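Local atomic coordinates of putative sodium:solute symporter (Proteus mirabilis, PDB entry 5NV9), a protein that couples the inward sodium gradient to the uptake of the sialic acid N-acetylneuraminic acid across the bacterial inner membrane, moving two sodium ions with each sugar. Residues Ala19-Val24 with Ile179-Ile184; Leu164-Tyr169 with Ala339-Ile344; Ile236-Ile241 with Phe458-Val463. All blocks are in the same frame, centred on the assembly; numbering follows the deposited sequence.

Helix 8-29 comes first along the chain and meets helix 155-203 in contact 1, closing a loop of 154 residues, mostly helical. Slightly earlier on that second helix, residues 164-169 open contact 2, which closes on helix 328-361; contacts 1 and 2 therefore cross in sequence, share helix 155-203, and touch in space where Thr181 lies against Tyr169 and Asp182 against Ser342. Contact 3 opens within the span of contact 2, at the start of helix 236-253, and closes on helix 459-475, so these two also cross, whereas contact 1 closes before contact 3 opens, in series. Its centre lies about 30 Å from that of contact 2, on the opposite side of the chain's centre.

Contact 1 of 3, residues Ala19-Val24 with Ile179-Ile184; sequences AAMLLV and IWTDVI. With NA (sodium ion), chain C.
Met21 and Val24 of helix 8-29 meet Thr181 and Ile184 of helix 155-203, two turns running nearly antiparallel at 152° with their axes 9.7 Å apart. Met21, a selenomethionine in the crystal, has a chain bent at chi2 (-40°) and chi3 (85°), which carries SE and then CE across the gap. SE passes obliquely over Thr181, 4.0 Å from its CB, while the terminal CE meets Ile184 tip to tip, 3.7 Å from its CG2. Val24 uses both branches. Its CG1 lies 3.7 Å from Thr181 CG2, and its CG2 faces Ile184 CD1 tip to tip at 3.9 Å. The methyl of Thr181 thus packs against Val24 and also approaches the carbonyl oxygen of Met21, with 3.8 Å between Thr181 CG2 and Met21 O. With the methyl given to helix 8-29, Thr181 OG1 stays with its own helix, hydrogen-bonded to the backbone oxygens of Gly177 and Val178. Across the contact the interaction is apolar packing. Asp182, whose CB points away from helix 8-29, grips a sodium ion with both carboxylate oxygens, OD1 at 2.1 Å; Ser342, Ser345 and Ser346 complete this Na3 site. The pair thus lies behind the ion site: helix 47-58 touches Trp180, Asp182 and Val183, Tyr169 packs on both Met21 and Thr181, and Ile184 lies on the surface.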
ATOM      1  N   ALA A  19      14.864 -17.542   2.409  1.00 24.74           N
ATOM      2  CA  ALA A  19      15.855 -17.981   1.475  1.00 22.83           C
ATOM      3  C   ALA A  19      15.280 -17.994   0.074  1.00 24.56           C
ATOM      4  O   ALA A  19      15.974 -17.704  -0.890  1.00 24.99           O
ATOM      5  CB  ALA A  19      16.337 -19.373   1.855  1.00 24.57           C
ATOM      6  N   ALA A  20      14.003 -18.351  -0.070  1.00 22.50           N
ATOM      7  CA  ALA A  20      13.397 -18.377  -1.392  1.00 22.70           C
ATOM      8  C   ALA A  20      13.299 -16.951  -1.989  1.00 22.81           C
ATOM      9  O   ALA A  20      13.404 -16.754  -3.207  1.00 25.13           O
ATOM     10  CB  ALA A  20      11.977 -18.971  -1.286  1.00 23.49           C
HETATM   11  N   MSE A  21      13.044 -15.970  -1.138  1.00 23.00           N
HETATM   12  CA  MSE A  21      12.915 -14.545  -1.565  1.00 23.80           C
HETATM   13  C   MSE A  21      14.256 -14.040  -2.015  1.00 23.95           C
HETATM   14  O   MSE A  21      14.363 -13.462  -3.085  1.00 23.08           O
HETATM   15  CB  MSE A  21      12.392 -13.652  -0.446  1.00 23.64           C
HETATM   16  CG  MSE A  21      10.942 -13.845  -0.004  1.00 25.18           C
HETATM   17 SE   MSE A  21       9.627 -14.173  -1.430  1.00 30.90          SE
HETATM   18  CE  MSE A  21       9.743 -16.120  -1.707  1.00 27.04           C
ATOM     19  N   LEU A  22      15.317 -14.268  -1.241  1.00 25.63           N
ATOM     20  CA  LEU A  22      16.674 -13.929  -1.693  1.00 24.90           C
ATOM     21  C   LEU A  22      17.101 -14.618  -2.981  1.00 26.77           C
ATOM     22  O   LEU A  22      17.781 -14.034  -3.837  1.00 26.06           O
ATOM     23  CB  LEU A  22      17.704 -14.227  -0.577  1.00 29.71           C
ATOM     24  CG  LEU A  22      17.628 -13.310   0.665  1.00 32.05           C
ATOM     25  CD1 LEU A  22      18.214 -13.974   1.933  1.00 32.49           C
ATOM     26  CD2 LEU A  22      18.270 -11.975   0.368  1.00 32.08           C
ATOM     27  N   LEU A  23      16.692 -15.867  -3.170  1.00 30.30           N
ATOM     28  CA  LEU A  23      17.107 -16.584  -4.382  1.00 30.56           C
ATOM     29  C   LEU A  23      16.433 -16.021  -5.646  1.00 30.09           C
ATOM     30  O   LEU A  23      17.076 -15.896  -6.702  1.00 28.08           O
ATOM     31  CB  LEU A  23      16.854 -18.069  -4.216  1.00 31.95           C
ATOM     32  CG  LEU A  23      17.808 -18.842  -3.266  1.00 31.25           C
ATOM     33  CD1 LEU A  23      17.129 -20.135  -2.891  1.00 30.30           C
ATOM     34  CD2 LEU A  23      19.118 -19.141  -3.975  1.00 33.98           C
ATOM     35  N   VAL A  24      15.143 -15.703  -5.559  1.00 26.55           N
ATOM     36  CA  VAL A  24      14.476 -14.944  -6.634  1.00 27.96           C
ATOM     37  C   VAL A  24      15.250 -13.636  -6.989  1.00 27.95           C
ATOM     38  O   VAL A  24      15.555 -13.371  -8.157  1.00 27.50           O
ATOM     39  CB  VAL A  24      13.009 -14.603  -6.284  1.00 24.90           C
ATOM     40  CG1 VAL A  24      12.409 -13.752  -7.379  1.00 23.78           C
ATOM     41  CG2 VAL A  24      12.212 -15.882  -6.132  1.00 25.98           C
ATOM     42  N   ILE A 179       8.629  -7.791  -8.442  1.00 17.32           N
ATOM     43  CA  ILE A 179       7.334  -8.266  -8.905  1.00 19.08           C
ATOM     44  C   ILE A 179       7.210  -9.795  -8.692  1.00 20.00           C
ATOM     45  O   ILE A 179       6.218 -10.303  -8.160  1.00 21.60           O
ATOM     46  CB  ILE A 179       7.152  -7.889 -10.346  1.00 17.22           C
ATOM     47  CG1 ILE A 179       6.783  -6.402 -10.426  1.00 20.42           C
ATOM     48  CG2 ILE A 179       6.096  -8.778 -11.023  1.00 18.75           C
ATOM     49  CD1 ILE A 179       6.818  -5.862 -11.853  1.00 19.55           C
ATOM     50  N   TRP A 180       8.232 -10.530  -9.051  1.00 20.32           N
ATOM     51  CA  TRP A 180       8.131 -12.002  -8.889  1.00 20.09           C
ATOM     52  C   TRP A 180       8.146 -12.497  -7.429  1.00 21.20           C
ATOM     53  O   TRP A 180       7.353 -13.392  -7.112  1.00 25.47           O
ATOM     54  CB  TRP A 180       9.136 -12.682  -9.754  1.00 20.33           C
ATOM     55  CG  TRP A 180       8.809 -12.602 -11.221  1.00 20.70           C
ATOM     56  CD1 TRP A 180       9.536 -11.943 -12.155  1.00 20.64           C
ATOM     57  CD2 TRP A 180       7.700 -13.192 -11.929  1.00 20.43           C
ATOM     58  NE1 TRP A 180       8.963 -12.064 -13.379  1.00 21.32           N
ATOM     59  CE2 TRP A 180       7.839 -12.826 -13.281  1.00 20.53           C
ATOM     60  CE3 TRP A 180       6.632 -14.003 -11.563  1.00 20.06           C
ATOM     61  CZ2 TRP A 180       6.950 -13.222 -14.257  1.00 21.61           C
ATOM     62  CZ3 TRP A 180       5.762 -14.402 -12.530  1.00 19.95           C
ATOM     63  CH2 TRP A 180       5.929 -14.043 -13.853  1.00 21.26           C
ATOM     64  N   THR A 181       8.929 -11.879  -6.541  1.00 20.43           N
ATOM     65  CA  THR A 181       8.689 -12.015  -5.107  1.00 22.75           C
ATOM     66  C   THR A 181       7.271 -11.635  -4.607  1.00 23.17           C
ATOM     67  O   THR A 181       6.712 -12.335  -3.737  1.00 20.56           O
ATOM     68  CB  THR A 181       9.741 -11.280  -4.226  1.00 22.38           C
ATOM     69  OG1 THR A 181       9.761  -9.900  -4.545  1.00 20.39           O
ATOM     70  CG2 THR A 181      11.144 -11.881  -4.419  1.00 23.74           C
ATOM     71  N   ASP A 182       6.734 -10.510  -5.113  1.00 24.42           N
ATOM     72  CA  ASP A 182       5.367 -10.090  -4.843  1.00 22.21           C
ATOM     73  C   ASP A 182       4.333 -11.142  -5.232  1.00 20.61           C
ATOM     74  O   ASP A 182       3.342 -11.274  -4.536  1.00 17.76           O
ATOM     75  CB  ASP A 182       4.922  -8.788  -5.555  1.00 20.78           C
ATOM     76  CG  ASP A 182       5.478  -7.531  -4.951  1.00 23.01           C
ATOM     77  OD1 ASP A 182       6.065  -7.574  -3.858  1.00 19.51           O
ATOM     78  OD2 ASP A 182       5.349  -6.438  -5.613  1.00 21.08           O
ATOM     79  N   VAL A 183       4.559 -11.866  -6.323  1.00 21.15           N
ATOM     80  CA  VAL A 183       3.613 -12.874  -6.812  1.00 21.01           C
ATOM     81  C   VAL A 183       3.559 -14.000  -5.813  1.00 21.00           C
ATOM     82  O   VAL A 183       2.471 -14.495  -5.453  1.00 19.42           O
ATOM     83  CB  VAL A 183       3.987 -13.416  -8.216  1.00 23.12           C
ATOM     84  CG1 VAL A 183       3.147 -14.625  -8.639  1.00 24.74           C
ATOM     85  CG2 VAL A 183       3.892 -12.329  -9.273  1.00 22.57           C
ATOM     86  N   ILE A 184       4.723 -14.390  -5.319  1.00 21.71           N
ATOM     87  CA  ILE A 184       4.800 -15.506  -4.365  1.00 19.75           C
ATOM     88  C   ILE A 184       4.186 -15.015  -3.049  1.00 20.62           C
ATOM     89  O   ILE A 184       3.433 -15.738  -2.383  1.00 23.01           O
ATOM     90  CB  ILE A 184       6.272 -15.955  -4.115  1.00 21.55           C
ATOM     91  CG1 ILE A 184       6.914 -16.513  -5.402  1.00 23.33           C
ATOM     92  CG2 ILE A 184       6.356 -16.983  -2.971  1.00 19.83           C
ATOM     93  CD1 ILE A 184       8.440 -16.521  -5.351  1.00 24.05           C
TER
HETATM   94 NA    NA C 502       6.649  -5.505  -3.913  1.00 38.95          NA

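Contact 2 of 3, residues Leu164-Tyr169 with Ala339-Ile344; sequences LLCIIY and AAQSSI. With NA (sodium ion), chain B; NA (sodium ion), chain C.
Helices 155-203 and 328-361 cross here at -46°, their axes 9.9 Å apart, with Cys166 and Gln341 closest in backbone at 6.1 Å between CA atoms. Cys166 has SG anti to its backbone N (chi1 -169°), which sends the sulfur across to the opposing helix. There it lies 3.5 Å from Gln341 O and 3.7 Å from Ile344 CG2, touching both residues. Tyr169 arrives obliquely, its ring plane 85° from the amide plane of Gln341, and its OH stands 3.5 Å from Gln341 CB. One face of this ring is covered by Cys166 O, one turn back on the same helix. The polar ends find other partners: Gln341 OE1 is hydrogen-bonded to Tyr17 OH, and Tyr169 OH has its main polar partner in Gln185, on its own helix 155-203. On the far side of residues 339-344, Ala339 O, Ser342 OG and Ser343 OG bind the Na2 sodium ion, with Ala56 O and Leu59 O as the remaining ligands; Ser342 OG is also hydrogen-bonded to Ala338 O. Ser342 O turns to the Na3 ion, 2.4 Å away. Buried packing on one face of the helix thus backs a coordinating face on the other, and Ser342 serves both ions, its hydroxyl at Na2 and its carbonyl at Na3.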
ATOM      1  N   LEU A 164      15.939  -5.688   6.567  1.00 29.43           N
ATOM      2  CA  LEU A 164      17.259  -5.723   5.944  1.00 32.88           C
ATOM      3  C   LEU A 164      17.291  -6.738   4.801  1.00 30.09           C
ATOM      4  O   LEU A 164      17.750  -6.472   3.700  1.00 31.20           O
ATOM      5  CB  LEU A 164      18.327  -5.998   6.999  1.00 36.28           C
ATOM      6  CG  LEU A 164      19.649  -5.290   6.721  1.00 47.02           C
ATOM      7  CD1 LEU A 164      20.514  -5.397   7.967  1.00 52.03           C
ATOM      8  CD2 LEU A 164      20.370  -5.833   5.490  1.00 48.90           C
ATOM      9  N   LEU A 165      16.772  -7.912   5.071  1.00 31.67           N
ATOM     10  CA  LEU A 165      16.675  -8.939   4.073  1.00 31.38           C
ATOM     11  C   LEU A 165      15.857  -8.513   2.857  1.00 29.52           C
ATOM     12  O   LEU A 165      16.231  -8.827   1.713  1.00 26.36           O
ATOM     13  CB  LEU A 165      16.094 -10.237   4.670  1.00 32.62           C
ATOM     14  CG  LEU A 165      17.045 -11.056   5.546  1.00 35.69           C
ATOM     15  CD1 LEU A 165      16.430 -12.434   5.758  1.00 37.94           C
ATOM     16  CD2 LEU A 165      18.448 -11.176   4.953  1.00 35.73           C
ATOM     17  N   CYS A 166      14.730  -7.844   3.107  1.00 26.94           N
ATOM     18  CA  CYS A 166      13.922  -7.254   2.029  1.00 24.73           C
ATOM     19  C   CYS A 166      14.731  -6.281   1.139  1.00 24.69           C
ATOM     20  O   CYS A 166      14.679  -6.363  -0.106  1.00 24.47           O
ATOM     21  CB  CYS A 166      12.705  -6.525   2.606  1.00 26.16           C
ATOM     22  SG  CYS A 166      11.517  -6.047   1.346  1.00 25.58           S
ATOM     23  N   ILE A 167      15.523  -5.422   1.786  1.00 23.20           N
ATOM     24  CA  ILE A 167      16.399  -4.473   1.115  1.00 25.74           C
ATOM     25  C   ILE A 167      17.386  -5.184   0.177  1.00 23.79           C
ATOM     26  O   ILE A 167      17.633  -4.709  -0.897  1.00 23.29           O
ATOM     27  CB  ILE A 167      17.179  -3.560   2.143  1.00 26.26           C
ATOM     28  CG1 ILE A 167      16.218  -2.578   2.786  1.00 26.38           C
ATOM     29  CG2 ILE A 167      18.327  -2.803   1.473  1.00 29.29           C
ATOM     30  CD1 ILE A 167      16.733  -1.875   4.022  1.00 25.89           C
ATOM     31  N   ILE A 168      17.935  -6.309   0.603  1.00 24.18           N
ATOM     32  CA  ILE A 168      18.946  -7.010  -0.152  1.00 23.21           C
ATOM     33  C   ILE A 168      18.375  -7.586  -1.439  1.00 23.02           C
ATOM     34  O   ILE A 168      18.877  -7.291  -2.526  1.00 24.12           O
ATOM     35  CB  ILE A 168      19.662  -8.053   0.726  1.00 25.62           C
ATOM     36  CG1 ILE A 168      20.572  -7.300   1.703  1.00 25.75           C
ATOM     37  CG2 ILE A 168      20.504  -8.980  -0.148  1.00 26.15           C
ATOM     38  CD1 ILE A 168      21.011  -8.135   2.867  1.00 29.05           C
ATOM     39  N   TYR A 169      17.271  -8.323  -1.344  1.00 22.94           N
ATOM     40  CA  TYR A 169      16.674  -8.903  -2.555  1.00 22.81           C
ATOM     41  C   TYR A 169      16.100  -7.839  -3.457  1.00 22.66           C
ATOM     42  O   TYR A 169      16.112  -8.024  -4.649  1.00 26.15           O
ATOM     43  CB  TYR A 169      15.673 -10.055  -2.276  1.00 22.58           C
ATOM     44  CG  TYR A 169      14.250  -9.700  -1.811  1.00 22.60           C
ATOM     45  CD1 TYR A 169      13.324  -9.065  -2.656  1.00 22.69           C
ATOM     46  CD2 TYR A 169      13.801 -10.105  -0.577  1.00 24.91           C
ATOM     47  CE1 TYR A 169      12.022  -8.794  -2.225  1.00 23.16           C
ATOM     48  CE2 TYR A 169      12.492  -9.808  -0.137  1.00 27.50           C
ATOM     49  CZ  TYR A 169      11.602  -9.157  -0.965  1.00 23.71           C
ATOM     50  OH  TYR A 169      10.304  -8.876  -0.496  1.00 25.27           O
ATOM     51  N   ALA A 339       3.208 -10.339   3.518  1.00 20.41           N
ATOM     52  CA  ALA A 339       2.375  -9.102   3.433  1.00 20.42           C
ATOM     53  C   ALA A 339       3.206  -7.823   3.639  1.00 21.15           C
ATOM     54  O   ALA A 339       3.068  -6.835   2.907  1.00 20.85           O
ATOM     55  CB  ALA A 339       1.191  -9.151   4.376  1.00 20.36           C
ATOM     56  N   ALA A 340       4.077  -7.848   4.635  1.00 19.58           N
ATOM     57  CA  ALA A 340       4.960  -6.728   4.943  1.00 18.53           C
ATOM     58  C   ALA A 340       5.989  -6.462   3.817  1.00 19.32           C
ATOM     59  O   ALA A 340       6.075  -5.338   3.278  1.00 18.73           O
ATOM     60  CB  ALA A 340       5.638  -7.026   6.225  1.00 17.55           C
ATOM     61  N   GLN A 341       6.748  -7.502   3.448  1.00 19.15           N
ATOM     62  CA  GLN A 341       7.822  -7.414   2.482  1.00 18.91           C
ATOM     63  C   GLN A 341       7.425  -7.098   1.045  1.00 18.03           C
ATOM     64  O   GLN A 341       8.134  -6.412   0.367  1.00 16.47           O
ATOM     65  CB  GLN A 341       8.650  -8.690   2.534  1.00 21.37           C
ATOM     66  CG  GLN A 341       9.410  -8.796   3.854  1.00 22.06           C
ATOM     67  CD  GLN A 341      10.201 -10.079   4.010  1.00 23.72           C
ATOM     68  OE1 GLN A 341       9.741 -11.166   3.645  1.00 22.69           O
ATOM     69  NE2 GLN A 341      11.421  -9.962   4.597  1.00 24.38           N
ATOM     70  N   SER A 342       6.303  -7.607   0.562  1.00 16.39           N
ATOM     71  CA  SER A 342       5.870  -7.259  -0.713  1.00 17.19           C
ATOM     72  C   SER A 342       5.537  -5.736  -0.797  1.00 18.39           C
ATOM     73  O   SER A 342       5.595  -5.162  -1.838  1.00 18.49           O
ATOM     74  CB  SER A 342       4.623  -8.081  -1.085  1.00 18.89           C
ATOM     75  OG  SER A 342       3.648  -8.012  -0.056  1.00 22.41           O
ATOM     76  N   SER A 343       5.144  -5.129   0.300  1.00 17.78           N
ATOM     77  CA  SER A 343       4.830  -3.672   0.322  1.00 19.43           C
ATOM     78  C   SER A 343       6.102  -2.844   0.487  1.00 19.23           C
ATOM     79  O   SER A 343       6.300  -1.834  -0.220  1.00 19.97           O
ATOM     80  CB  SER A 343       3.817  -3.396   1.461  1.00 18.63           C
ATOM     81  OG  SER A 343       2.542  -3.973   1.112  1.00 18.70           O
ATOM     82  N   ILE A 344       6.986  -3.321   1.381  1.00 20.04           N
ATOM     83  CA  ILE A 344       8.283  -2.688   1.582  1.00 22.17           C
ATOM     84  C   ILE A 344       9.163  -2.680   0.277  1.00 23.05           C
ATOM     85  O   ILE A 344       9.765  -1.626  -0.108  1.00 22.14           O
ATOM     86  CB  ILE A 344       9.068  -3.316   2.710  1.00 21.17           C
ATOM     87  CG1 ILE A 344       8.372  -3.053   4.044  1.00 22.63           C
ATOM     88  CG2 ILE A 344      10.497  -2.785   2.766  1.00 21.46           C
ATOM     89  CD1 ILE A 344       8.963  -3.884   5.151  1.00 24.36           C
TER
HETATM   90 NA    NA B 501       2.237  -6.316   0.850  1.00 19.19          NA
HETATM   91 NA    NA C 502       6.649  -5.505  -3.913  1.00 38.95          NA

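Contact 3 of 3, residues Ile236-Ile241 with Phe458-Val463; sequences IPVLMI and FFFYGV
Phe459 holds CG anti to its carbonyl carbon (chi1 -81°), which sets CG on the side of Leu239; Leu239 sets its own CG between its N and carbonyl carbon, and the rest of the side chain turns off the ring. Leu239 CA lies over the Phe459 ring in a CH-pi contact, 4.0 Å from the ring centroid and only 7° off the normal. Leu239 CB rests on the same face, 3.8 Å from Phe459 CE2. Phe458 CE2 covers the opposite face over its centre, 3.6 Å above the plane, and the ring lies between Phe458 and Leu239. Val238 sets its two methyls against consecutive phenylalanines: CG1 lies 3.7 Å from Phe459 CB, and CG2 is 4.0 Å from Phe460 CZ, where the two side chains cross at about a right angle. One turn further on, Ile241 CG2 meets Val463 CG2 at 3.8 Å, again nearly perpendicular. All of these cross-helix contacts are apolar. Trp231 meets the Phe460 ring, and Phe243 of the sialic acid pocket packs edge-to-face with Phe459. The helices incline at 40°, their first turns joined by an aromatic cluster at the periplasmic end of helix 236-253. The Phe459 side chain lies about 7 Å from the bound sialic acid, consistent with a place beside the substrate site of this LeuT-fold transporter, held in its outward-open conformation.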
ATOM      1  N   ILE A 236     -20.779   4.870   7.412  1.00 24.56           N
ATOM      2  CA  ILE A 236     -20.776   4.320   6.081  1.00 26.29           C
ATOM      3  C   ILE A 236     -20.592   5.378   4.970  1.00 26.67           C
ATOM      4  O   ILE A 236     -19.802   5.188   4.057  1.00 24.04           O
ATOM      5  CB  ILE A 236     -22.025   3.433   5.845  1.00 23.68           C
ATOM      6  CG1 ILE A 236     -21.902   2.089   6.612  1.00 26.60           C
ATOM      7  CG2 ILE A 236     -22.182   3.187   4.354  1.00 24.99           C
ATOM      8  CD1 ILE A 236     -23.239   1.413   6.937  1.00 24.39           C
ATOM      9  N   PRO A 237     -21.359   6.478   5.018  1.00 29.12           N
ATOM     10  CA  PRO A 237     -21.097   7.584   4.065  1.00 26.99           C
ATOM     11  C   PRO A 237     -19.683   8.184   4.147  1.00 25.09           C
ATOM     12  O   PRO A 237     -19.045   8.400   3.105  1.00 22.66           O
ATOM     13  CB  PRO A 237     -22.131   8.644   4.472  1.00 28.76           C
ATOM     14  CG  PRO A 237     -23.222   7.863   5.128  1.00 27.80           C
ATOM     15  CD  PRO A 237     -22.559   6.727   5.841  1.00 27.96           C
ATOM     16  N   VAL A 238     -19.174   8.411   5.360  1.00 23.22           N
ATOM     17  CA  VAL A 238     -17.789   8.964   5.543  1.00 23.77           C
ATOM     18  C   VAL A 238     -16.672   8.077   4.969  1.00 25.24           C
ATOM     19  O   VAL A 238     -15.807   8.513   4.196  1.00 22.63           O
ATOM     20  CB  VAL A 238     -17.549   9.281   7.027  1.00 23.49           C
ATOM     21  CG1 VAL A 238     -16.130   9.798   7.246  1.00 24.71           C
ATOM     22  CG2 VAL A 238     -18.591  10.308   7.471  1.00 25.28           C
ATOM     23  N   LEU A 239     -16.708   6.791   5.320  1.00 24.06           N
ATOM     24  CA  LEU A 239     -15.746   5.860   4.783  1.00 23.88           C
ATOM     25  C   LEU A 239     -15.926   5.598   3.256  1.00 24.27           C
ATOM     26  O   LEU A 239     -14.946   5.368   2.577  1.00 25.83           O
ATOM     27  CB  LEU A 239     -15.699   4.563   5.601  1.00 25.42           C
ATOM     28  CG  LEU A 239     -16.927   3.693   5.554  1.00 27.88           C
ATOM     29  CD1 LEU A 239     -16.879   2.874   4.285  1.00 29.99           C
ATOM     30  CD2 LEU A 239     -17.026   2.753   6.759  1.00 29.23           C
HETATM   31  N   MSE A 240     -17.136   5.693   2.713  1.00 23.96           N
HETATM   32  CA  MSE A 240     -17.331   5.610   1.274  1.00 26.42           C
HETATM   33  C   MSE A 240     -16.666   6.761   0.537  1.00 26.36           C
HETATM   34  O   MSE A 240     -15.915   6.520  -0.398  1.00 24.87           O
HETATM   35  CB  MSE A 240     -18.798   5.549   0.882  1.00 28.25           C
HETATM   36  CG  MSE A 240     -19.278   4.130   1.113  1.00 33.09           C
HETATM   37 SE   MSE A 240     -21.229   3.980   0.806  1.00 40.94          SE
HETATM   38  CE  MSE A 240     -20.982   3.506  -1.101  1.00 40.20           C
ATOM     39  N   ILE A 241     -16.910   8.010   0.944  1.00 24.68           N
ATOM     40  CA  ILE A 241     -16.229   9.134   0.314  1.00 26.47           C
ATOM     41  C   ILE A 241     -14.730   9.089   0.602  1.00 23.82           C
ATOM     42  O   ILE A 241     -13.919   9.257  -0.318  1.00 20.27           O
ATOM     43  CB  ILE A 241     -16.755  10.511   0.755  1.00 30.46           C
ATOM     44  CG1 ILE A 241     -18.265  10.542   0.742  1.00 35.85           C
ATOM     45  CG2 ILE A 241     -16.282  11.581  -0.232  1.00 31.04           C
ATOM     46  CD1 ILE A 241     -18.797  11.575   1.713  1.00 40.62           C
ATOM     47  N   PHE A 458     -10.637  11.639   9.994  1.00 27.02           N
ATOM     48  CA  PHE A 458      -9.473  11.504   9.078  1.00 26.84           C
ATOM     49  C   PHE A 458      -9.848  11.168   7.643  1.00 24.84           C
ATOM     50  O   PHE A 458      -9.104  11.482   6.720  1.00 26.57           O
ATOM     51  CB  PHE A 458      -8.458  10.474   9.615  1.00 30.37           C
ATOM     52  CG  PHE A 458      -8.956   9.064   9.556  1.00 32.01           C
ATOM     53  CD1 PHE A 458      -9.708   8.533  10.611  1.00 42.23           C
ATOM     54  CD2 PHE A 458      -8.687   8.273   8.470  1.00 36.02           C
ATOM     55  CE1 PHE A 458     -10.185   7.233  10.572  1.00 39.92           C
ATOM     56  CE2 PHE A 458      -9.150   6.963   8.425  1.00 40.54           C
ATOM     57  CZ  PHE A 458      -9.916   6.454   9.468  1.00 40.63           C
ATOM     58  N   PHE A 459     -10.986  10.520   7.435  1.00 21.49           N
ATOM     59  CA  PHE A 459     -11.450  10.222   6.080  1.00 23.42           C
ATOM     60  C   PHE A 459     -11.681  11.457   5.208  1.00 24.19           C
ATOM     61  O   PHE A 459     -11.684  11.347   3.976  1.00 23.83           O
ATOM     62  CB  PHE A 459     -12.707   9.341   6.050  1.00 21.64           C
ATOM     63  CG  PHE A 459     -12.424   7.871   6.234  1.00 21.46           C
ATOM     64  CD1 PHE A 459     -11.660   7.164   5.315  1.00 23.86           C
ATOM     65  CD2 PHE A 459     -12.910   7.198   7.370  1.00 22.08           C
ATOM     66  CE1 PHE A 459     -11.413   5.792   5.478  1.00 24.40           C
ATOM     67  CE2 PHE A 459     -12.695   5.837   7.530  1.00 25.95           C
ATOM     68  CZ  PHE A 459     -11.928   5.137   6.592  1.00 26.99           C
ATOM     69  N   PHE A 460     -11.856  12.607   5.836  1.00 23.74           N
ATOM     70  CA  PHE A 460     -12.061  13.835   5.102  1.00 22.79           C
ATOM     71  C   PHE A 460     -10.788  14.487   4.567  1.00 23.74           C
ATOM     72  O   PHE A 460     -10.888  15.354   3.721  1.00 25.54           O
ATOM     73  CB  PHE A 460     -12.817  14.804   5.973  1.00 23.19           C
ATOM     74  CG  PHE A 460     -14.281  14.471   6.089  1.00 23.23           C
ATOM     75  CD1 PHE A 460     -15.063  14.421   4.980  1.00 25.77           C
ATOM     76  CD2 PHE A 460     -14.860  14.169   7.329  1.00 23.23           C
ATOM     77  CE1 PHE A 460     -16.429  14.079   5.057  1.00 26.79           C
ATOM     78  CE2 PHE A 460     -16.201  13.874   7.417  1.00 22.91           C
ATOM     79  CZ  PHE A 460     -16.995  13.820   6.280  1.00 24.53           C
ATOM     80  N   TYR A 461      -9.619  14.133   5.117  1.00 24.66           N
ATOM     81  CA  TYR A 461      -8.381  14.777   4.755  1.00 24.77           C
ATOM     82  C   TYR A 461      -8.081  14.625   3.265  1.00 25.17           C
ATOM     83  O   TYR A 461      -7.700  15.610   2.628  1.00 24.38           O
ATOM     84  CB  TYR A 461      -7.181  14.287   5.559  1.00 26.96           C
ATOM     85  CG  TYR A 461      -7.271  14.395   7.076  1.00 27.22           C
ATOM     86  CD1 TYR A 461      -8.158  15.233   7.698  1.00 29.27           C
ATOM     87  CD2 TYR A 461      -6.425  13.664   7.870  1.00 29.05           C
ATOM     88  CE1 TYR A 461      -8.225  15.322   9.076  1.00 28.70           C
ATOM     89  CE2 TYR A 461      -6.511  13.717   9.249  1.00 27.69           C
ATOM     90  CZ  TYR A 461      -7.407  14.560   9.823  1.00 27.46           C
ATOM     91  OH  TYR A 461      -7.504  14.638  11.150  1.00 27.40           O
ATOM     92  N   GLY A 462      -8.288  13.426   2.722  1.00 23.08           N
ATOM     93  CA  GLY A 462      -7.996  13.142   1.307  1.00 25.19           C
ATOM     94  C   GLY A 462      -8.931  13.867   0.355  1.00 25.94           C
ATOM     95  O   GLY A 462      -8.484  14.423  -0.645  1.00 23.83           O
ATOM     96  N   VAL A 463     -10.223  13.871   0.682  1.00 25.70           N
ATOM     97  CA  VAL A 463     -11.279  14.469  -0.131  1.00 26.82           C
ATOM     98  C   VAL A 463     -11.040  16.005  -0.228  1.00 27.40           C
ATOM     99  O   VAL A 463     -11.088  16.610  -1.299  1.00 24.18           O
ATOM    100  CB  VAL A 463     -12.688  14.240   0.526  1.00 31.61           C
ATOM    101  CG1 VAL A 463     -13.788  14.647  -0.449  1.00 34.94           C
ATOM    102  CG2 VAL A 463     -12.889  12.785   0.939  1.00 34.05           C
TER